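Peptidylprolyl isomerase PrsA (Bacillus anthracis, PDB 6VJ4) catalyses cis-trans isomerisation of peptidyl-prolyl bonds, helps secreted proteins fold outside the cell and is important for secretion of the protective antigen. Local coordinates at residues V49-V53 / K80-K86; I93-V97 / R219-F225; P108-H114 / I193-K199. All blocks are in the same frame, centred on the assembly; numbering follows the deposited sequence.

How the contacts relate
Contacts 1 and 2 both use helix 76-95: residues 80-86 cross helix 46-60, and residues 93-97 meet the junction between helices 204-220 and 223-236. Their centres lie 18 Å apart and their nearest atoms about 7 Å, so one helix carries two separate interfaces. Contact 3 pairs the first and last long strands of the PpiC-type isomerase domain and is nested in the loop that contact 2 closes, consistent with a domain inserted between helices that pack on each other. It contains His114, which probably lies at the active site, as the paired histidines do in parvulins. The centres of contacts 2 and 3 are 26 Å apart. The centres of contacts 1 and 3 are 42 Å apart.

Contact 1. Residues V49-V53 / K80-K86; sequences VDKEV and KNQIKFK
Glu52 and Lys86 form the shorter of two salt bridges between helices 46-60 and 76-95, with Lys86 NZ donating to Glu52 OE2 at 3.0 Å. The ammonium group comes from above the carboxylate, 47° out of its plane. Glu52 bends at chi2 (67°) and Lys86 at chi3, and the two chains cross at about a right angle. The other carboxylate oxygen, Glu52 OE1, has a long and weak ion pair with Lys55. Asp50 and Lys80 make the second bridge, which is looser, with OD1 of Asp50 3.5 Å from NZ of Lys80. The lysine methylene lies nearer still, its CE 3.3 Å from the same Asp50 OD1, which indicates that the oxygen meets the end of the chain from the flank.

The apolar packing lies between these two charged pairs. Ile83 offers two branches to the other helix: its CG2 touches Glu52 CB at 3.6 Å, and its CD1 reaches Val53 CG2 at 3.6 Å. Val49 likewise divides its methyls, CG1 resting on Lys80 CG at 3.6 Å while CG2 lies over the backbone at Lys84 CA, 3.9 Å away. The straight, extended chain of Lys80 adds its methylenes to the apolar surface and carries its amino group alongside Asp50.

The two short helical segments pass at 9.3 Å between axes with 116° between their directions, a steep crossing between two helices of the N-terminal helical part. The neighbouring helix 28-41 also packs on helix 76-95: Phe85 touches Gln35 and Ile38, Lys84 touches Thr39, and Gln82 is hydrogen-bonded to Glu31 and Gln35. Helix 76-95 therefore connects helix 46-60 with helix 28-41.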
# COMPACT_ATOMS: atom_id res chain seq x y z
N VAL A 49 13.87 21.31 4.86
CA VAL A 49 14.37 20.40 3.78
C VAL A 49 15.39 21.15 2.93
O VAL A 49 16.50 20.60 2.71
CB VAL A 49 13.21 19.86 2.91
CG1 VAL A 49 13.72 19.14 1.67
CG2 VAL A 49 12.27 18.96 3.70
N ASP A 50 15.03 22.35 2.47
CA ASP A 50 15.91 23.18 1.60
C ASP A 50 17.21 23.50 2.35
O ASP A 50 18.28 23.46 1.70
CB ASP A 50 15.19 24.44 1.12
CG ASP A 50 14.01 24.17 0.20
OD1 ASP A 50 13.93 23.04 -0.34
OD2 ASP A 50 13.17 25.08 0.04
N LYS A 51 17.14 23.77 3.66
CA LYS A 51 18.37 24.07 4.43
C LYS A 51 19.30 22.85 4.41
O LYS A 51 20.53 23.05 4.28
CB LYS A 51 18.04 24.50 5.86
CG LYS A 51 19.25 24.62 6.79
CD LYS A 51 19.00 25.42 8.05
CE LYS A 51 18.81 26.90 7.80
NZ LYS A 51 18.62 27.66 9.05
N GLU A 52 18.74 21.65 4.54
CA GLU A 52 19.57 20.41 4.55
C GLU A 52 20.14 20.21 3.14
O GLU A 52 21.29 19.73 3.03
CB GLU A 52 18.74 19.21 5.01
CG GLU A 52 19.56 17.97 5.31
CD GLU A 52 20.49 18.07 6.51
OE1 GLU A 52 20.36 19.04 7.28
OE2 GLU A 52 21.35 17.18 6.66
N VAL A 53 19.37 20.56 2.10
CA VAL A 53 19.83 20.43 0.69
C VAL A 53 21.00 21.39 0.46
O VAL A 53 22.00 20.96 -0.15
CB VAL A 53 18.70 20.71 -0.33
CG1 VAL A 53 19.25 20.95 -1.73
CG2 VAL A 53 17.66 19.60 -0.35
N LYS A 80 16.26 15.91 -2.99
CA LYS A 80 15.36 16.66 -2.07
C LYS A 80 14.33 15.69 -1.47
O LYS A 80 14.14 15.72 -0.23
CB LYS A 80 14.67 17.82 -2.81
CG LYS A 80 13.76 18.68 -1.95
CD LYS A 80 13.12 19.84 -2.68
CE LYS A 80 12.17 20.62 -1.79
NZ LYS A 80 11.53 21.75 -2.50
N ASN A 81 13.68 14.88 -2.31
CA ASN A 81 12.68 13.90 -1.80
C ASN A 81 13.35 12.92 -0.84
O ASN A 81 12.66 12.48 0.10
CB ASN A 81 11.95 13.15 -2.92
CG ASN A 81 10.86 13.97 -3.58
OD1 ASN A 81 10.47 15.01 -3.06
ND2 ASN A 81 10.34 13.49 -4.70
N GLN A 82 14.63 12.59 -1.05
CA GLN A 82 15.33 11.64 -0.15
C GLN A 82 15.65 12.35 1.17
O GLN A 82 15.62 11.68 2.23
CB GLN A 82 16.61 11.07 -0.78
CG GLN A 82 16.41 10.39 -2.13
CD GLN A 82 15.40 9.27 -2.15
OE1 GLN A 82 14.41 9.27 -1.42
NE2 GLN A 82 15.62 8.30 -3.02
N ILE A 83 15.97 13.65 1.10
CA ILE A 83 16.26 14.46 2.32
C ILE A 83 14.94 14.65 3.10
O ILE A 83 14.96 14.49 4.33
CB ILE A 83 16.93 15.80 1.96
CG1 ILE A 83 18.38 15.59 1.54
CG2 ILE A 83 16.82 16.80 3.10
CD1 ILE A 83 19.21 16.85 1.45
N LYS A 84 13.85 14.96 2.39
CA LYS A 84 12.53 15.11 3.04
C LYS A 84 12.22 13.82 3.80
O LYS A 84 11.78 13.91 4.97
CB LYS A 84 11.47 15.45 1.98
CG LYS A 84 10.04 15.61 2.48
CD LYS A 84 9.08 16.01 1.37
CE LYS A 84 7.62 15.98 1.78
NZ LYS A 84 7.33 16.91 2.89
N PHE A 85 12.51 12.66 3.20
CA PHE A 85 12.25 11.35 3.86
C PHE A 85 13.15 11.19 5.09
O PHE A 85 12.62 10.82 6.17
CB PHE A 85 12.47 10.19 2.88
CG PHE A 85 12.33 8.83 3.50
CD1 PHE A 85 11.08 8.32 3.81
CD2 PHE A 85 13.45 8.07 3.80
CE1 PHE A 85 10.95 7.07 4.40
CE2 PHE A 85 13.31 6.81 4.38
CZ PHE A 85 12.07 6.32 4.68
N LYS A 86 14.45 11.46 4.95
CA LYS A 86 15.41 11.31 6.08
C LYS A 86 14.94 12.15 7.27
O LYS A 86 14.90 11.61 8.40
CB LYS A 86 16.82 11.73 5.68
CG LYS A 86 17.88 11.47 6.75
CD LYS A 86 19.18 12.22 6.55
CE LYS A 86 19.02 13.72 6.73
NZ LYS A 86 20.33 14.41 6.73

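Contact 2. Residues I93-V97 / R219-F225; sequences IKQSV and RTADPIF
Ser96 and Arg219 are brought together by two simple torsional choices. Ser96 holds OG between its own backbone N and carbonyl carbon (chi1 76°), while Arg219 runs extended from CG to NE (chi2 -179°), long enough to carry its guanidinium group from helix 204-220 to the C-terminal region of helix 76-95. NH1 of Arg219 then donates to Ser96 OG at 3.0 Å, with the oxygen close to the guanidinium plane and an N-H...O angle of 148°. The same nitrogen also approaches Ser96 O at 3.0 Å, but this bond is weak, and the carbonyl oxygen sits at the guanidinium edge. Ser96 OG in turn donates to Ile93 O at 2.6 Å, so the hydroxyl passes the arginine's hydrogen bond on to the backbone one turn back.

Phe225 turns its ring toward the same place from helix 223-236. Its CE2 lies 3.4 Å above one face of the Arg219 guanidinium, offset toward the rim. Arg219 CD lies 3.4 Å above one ring face, and Ser96 CB is in plane at the ring edge. Beside this group, Ile93 CG2 packs against Arg219 CB at 3.5 Å and lies against Thr220 OG1, a hydroxyl hydrogen-bonded to Glu216 O. Val97 CG2 reaches the arginine as well, and Val97 O accepts from Arg212.

The contact ties the C-terminal region of helix 76-95 to the turn between helices 204-220 and 223-236, more than 120 residues on in the chain. Chemically, NH1 is gripped by two neutral oxygens of Ser96, OG and, weakly, O, and Asp101 adds a long, weak ion pair. The Ser96 hydroxyl, which both accepts and donates, has its rotation fixed by the two bonds.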
# COMPACT_ATOMS: atom_id res chain seq x y z
N ILE A 93 11.51 8.73 14.48
CA ILE A 93 12.36 7.96 15.44
C ILE A 93 12.42 8.75 16.76
O ILE A 93 12.33 8.12 17.82
CB ILE A 93 13.75 7.67 14.84
CG1 ILE A 93 13.63 6.80 13.59
CG2 ILE A 93 14.66 7.03 15.88
CD1 ILE A 93 14.92 6.64 12.82
N LYS A 94 12.53 10.08 16.67
CA LYS A 94 12.59 10.91 17.90
C LYS A 94 11.25 10.79 18.65
O LYS A 94 11.28 10.72 19.88
CB LYS A 94 12.93 12.36 17.55
CG LYS A 94 13.07 13.29 18.75
CD LYS A 94 13.74 14.62 18.44
CE LYS A 94 14.01 15.42 19.70
NZ LYS A 94 14.71 16.69 19.42
N GLN A 95 10.13 10.74 17.93
CA GLN A 95 8.80 10.62 18.59
C GLN A 95 8.55 9.18 19.05
O GLN A 95 7.70 9.01 19.93
CB GLN A 95 7.69 11.14 17.67
CG GLN A 95 7.77 12.64 17.45
CD GLN A 95 6.71 13.19 16.54
OE1 GLN A 95 6.77 14.34 16.12
NE2 GLN A 95 5.71 12.38 16.23
N SER A 96 9.28 8.20 18.53
CA SER A 96 9.08 6.78 18.95
C SER A 96 9.51 6.60 20.41
O SER A 96 9.12 5.58 21.02
CB SER A 96 9.84 5.83 18.07
OG SER A 96 11.23 5.84 18.40
N VAL A 97 10.30 7.52 20.94
CA VAL A 97 10.81 7.37 22.34
C VAL A 97 9.75 7.93 23.30
O VAL A 97 9.55 9.17 23.32
CB VAL A 97 12.18 8.03 22.53
CG1 VAL A 97 12.69 7.86 23.96
CG2 VAL A 97 13.21 7.50 21.54
N ARG A 219 18.47 4.50 18.31
CA ARG A 219 17.41 4.10 17.35
C ARG A 219 17.65 4.73 15.97
O ARG A 219 17.28 4.09 14.97
CB ARG A 219 16.03 4.50 17.90
CG ARG A 219 15.60 3.66 19.09
CD ARG A 219 14.23 4.05 19.60
NE ARG A 219 13.80 3.16 20.67
CZ ARG A 219 12.61 3.18 21.23
NH1 ARG A 219 11.70 4.05 20.82
NH2 ARG A 219 12.33 2.33 22.21
N THR A 220 18.24 5.93 15.93
CA THR A 220 18.51 6.62 14.64
C THR A 220 19.68 5.94 13.91
O THR A 220 19.61 5.82 12.67
CB THR A 220 18.77 8.11 14.85
OG1 THR A 220 17.61 8.68 15.45
CG2 THR A 220 19.09 8.85 13.57
N ALA A 221 20.70 5.51 14.66
CA ALA A 221 21.89 4.86 14.07
C ALA A 221 21.63 3.37 13.81
O ALA A 221 22.54 2.69 13.30
CB ALA A 221 23.08 5.04 14.99
N ASP A 222 20.42 2.89 14.11
CA ASP A 222 20.08 1.45 13.93
C ASP A 222 19.16 1.29 12.72
O ASP A 222 18.01 1.71 12.76
CB ASP A 222 19.45 0.89 15.21
CG ASP A 222 19.14 -0.60 15.17
OD1 ASP A 222 19.56 -1.26 14.20
OD2 ASP A 222 18.48 -1.08 16.12
N PRO A 223 19.64 0.70 11.61
CA PRO A 223 18.80 0.49 10.43
C PRO A 223 17.66 -0.49 10.72
O PRO A 223 16.57 -0.28 10.23
CB PRO A 223 19.76 -0.08 9.37
CG PRO A 223 21.15 0.23 9.89
CD PRO A 223 21.02 0.22 11.40
N ILE A 224 17.95 -1.53 11.51
CA ILE A 224 16.93 -2.57 11.89
C ILE A 224 15.72 -1.88 12.52
O ILE A 224 14.59 -2.22 12.12
CB ILE A 224 17.55 -3.63 12.82
CG1 ILE A 224 18.77 -4.31 12.19
CG2 ILE A 224 16.50 -4.65 13.26
CD1 ILE A 224 19.48 -5.29 13.10
N PHE A 225 15.94 -0.96 13.46
CA PHE A 225 14.82 -0.26 14.15
C PHE A 225 14.05 0.62 13.15
O PHE A 225 12.81 0.48 13.08
CB PHE A 225 15.31 0.60 15.31
CG PHE A 225 14.21 1.36 16.00
CD1 PHE A 225 13.77 2.58 15.51
CD2 PHE A 225 13.59 0.85 17.13
CE1 PHE A 225 12.74 3.27 16.13
CE2 PHE A 225 12.56 1.54 17.75
CZ PHE A 225 12.13 2.75 17.25

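Contact 3. Residues P108-H114 / I193-K199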
# COMPACT_ATOMS: atom_id res chain seq x y z
N PRO A 108 21.24 1.46 36.59
CA PRO A 108 22.65 1.78 36.78
C PRO A 108 23.51 1.21 35.65
O PRO A 108 23.14 0.18 35.09
CB PRO A 108 23.04 1.08 38.09
CG PRO A 108 21.93 0.08 38.36
CD PRO A 108 20.70 0.53 37.59
N GLU A 109 24.56 1.94 35.30
CA GLU A 109 25.58 1.40 34.37
C GLU A 109 26.18 0.18 35.07
O GLU A 109 26.42 0.24 36.29
CB GLU A 109 26.56 2.55 34.12
CG GLU A 109 27.49 2.39 32.95
CD GLU A 109 28.39 3.59 32.68
OE1 GLU A 109 28.22 4.63 33.35
OE2 GLU A 109 29.25 3.48 31.82
N ILE A 110 26.39 -0.90 34.32
CA ILE A 110 26.96 -2.14 34.92
C ILE A 110 28.17 -2.59 34.11
O ILE A 110 28.28 -2.26 32.93
CB ILE A 110 25.95 -3.28 35.03
CG1 ILE A 110 25.24 -3.56 33.70
CG2 ILE A 110 24.94 -3.01 36.14
CD1 ILE A 110 24.47 -4.88 33.67
N LYS A 111 29.04 -3.32 34.79
CA LYS A 111 30.18 -3.94 34.11
C LYS A 111 29.98 -5.44 34.22
O LYS A 111 29.57 -5.92 35.28
CB LYS A 111 31.51 -3.51 34.73
CG LYS A 111 32.73 -4.09 34.03
CD LYS A 111 34.01 -3.51 34.53
CE LYS A 111 34.28 -3.79 35.98
NZ LYS A 111 35.69 -3.46 36.31
N ALA A 112 30.22 -6.13 33.13
CA ALA A 112 30.08 -7.59 33.15
C ALA A 112 31.11 -8.22 32.23
O ALA A 112 31.63 -7.56 31.31
CB ALA A 112 28.70 -8.01 32.69
N SER A 113 31.35 -9.49 32.49
CA SER A 113 32.14 -10.32 31.55
C SER A 113 31.22 -11.39 31.00
O SER A 113 30.22 -11.73 31.67
CB SER A 113 33.35 -10.95 32.19
OG SER A 113 34.22 -9.95 32.69
N HIS A 114 31.54 -11.95 29.84
CA HIS A 114 30.70 -13.07 29.37
C HIS A 114 31.54 -14.01 28.51
O HIS A 114 32.66 -13.61 28.03
CB HIS A 114 29.46 -12.62 28.59
CG HIS A 114 29.68 -12.17 27.19
ND1 HIS A 114 28.79 -12.50 26.17
CD2 HIS A 114 30.66 -11.42 26.61
CE1 HIS A 114 29.22 -11.95 25.03
NE2 HIS A 114 30.38 -11.31 25.27
N ILE A 193 27.30 -15.30 31.93
CA ILE A 193 27.53 -13.87 32.30
C ILE A 193 28.01 -13.77 33.75
O ILE A 193 27.47 -14.53 34.62
CB ILE A 193 26.23 -13.06 32.11
CG1 ILE A 193 25.60 -13.26 30.73
CG2 ILE A 193 26.47 -11.58 32.43
CD1 ILE A 193 24.20 -12.65 30.59
N LYS A 194 28.98 -12.91 33.98
CA LYS A 194 29.44 -12.62 35.34
C LYS A 194 29.30 -11.11 35.57
O LYS A 194 29.88 -10.34 34.82
CB LYS A 194 30.89 -13.07 35.55
CG LYS A 194 31.41 -12.82 36.95
CD LYS A 194 32.78 -13.34 37.23
CE LYS A 194 33.84 -12.77 36.32
NZ LYS A 194 35.21 -13.10 36.80
N LEU A 195 28.54 -10.71 36.59
CA LEU A 195 28.44 -9.27 36.87
C LEU A 195 29.67 -8.84 37.67
O LEU A 195 29.95 -9.46 38.67
CB LEU A 195 27.16 -8.99 37.65
CG LEU A 195 26.94 -7.51 37.96
CD1 LEU A 195 26.64 -6.70 36.71
CD2 LEU A 195 25.83 -7.37 38.98
N THR A 196 30.33 -7.75 37.27
CA THR A 196 31.59 -7.40 37.98
C THR A 196 31.57 -5.97 38.52
O THR A 196 32.49 -5.64 39.27
CB THR A 196 32.79 -7.59 37.06
OG1 THR A 196 32.60 -6.83 35.88
CG2 THR A 196 32.98 -9.03 36.65
N GLY A 197 30.56 -5.19 38.15
CA GLY A 197 30.50 -3.80 38.63
C GLY A 197 29.11 -3.21 38.47
O GLY A 197 28.37 -3.60 37.57
N LYS A 198 28.79 -2.24 39.34
CA LYS A 198 27.50 -1.55 39.22
C LYS A 198 27.75 -0.14 39.75
O LYS A 198 28.22 0.01 40.90
CB LYS A 198 26.41 -2.28 40.00
CG LYS A 198 25.04 -1.61 39.92
CD LYS A 198 23.95 -2.36 40.64
CE LYS A 198 23.46 -3.55 39.86
NZ LYS A 198 22.47 -4.34 40.64
N LYS A 199 27.39 0.85 38.93
CA LYS A 199 27.59 2.28 39.29
C LYS A 199 26.41 2.84 40.06
O LYS A 199 25.28 2.37 39.86
CB LYS A 199 27.79 3.13 38.04
CG LYS A 199 29.04 2.77 37.27
CD LYS A 199 29.46 3.81 36.30
CE LYS A 199 30.83 3.52 35.74
NZ LYS A 199 31.30 4.59 34.84
O HOH W 1 31.71 4.33 31.71
O HOH W 2 34.11 -7.59 33.75
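The peptide carbonyl of Lys111 is met from one face of its plane by two backbone donors, Thr196 N at 2.8 Å and Gly197 N at 3.1 Å from Lys111 O. Two residues facing one make a classic beta bulge, set in the antiparallel pair of strands 110-117 and 189-198 at the middle of the parvulin-type sheet. Lys111 N donates back to Gly197 O at 2.9 Å, and the register shifts by one residue between Lys111 and Ala112. A second flat group, the His114 imidazole, meets the His191 ring with planes about 20° apart, and Phe168 stands edge-to-face to it. His114 ND1 is hydrogen-bonded to His191 and NE2 to Asp146, consistent with the paired histidines of parvulin active sites.

Beyond the bulge the pairing is regular. Ser113 and Lys194 exchange backbone bonds, Ser113 N meeting Lys194 O in the carbonyl plane. Leu195 CD1 packs on Ile110 CB at 3.9 Å, on the face covered by helix 166-174. On the other face Lys194 ends in a salt bridge to Glu137.

At the bulge, a water joins the strands from side chain to side chain: it donates to Ser113 OG at 2.6 Å and is hydrogen-bonded to Thr196 OG1 at 2.7 Å.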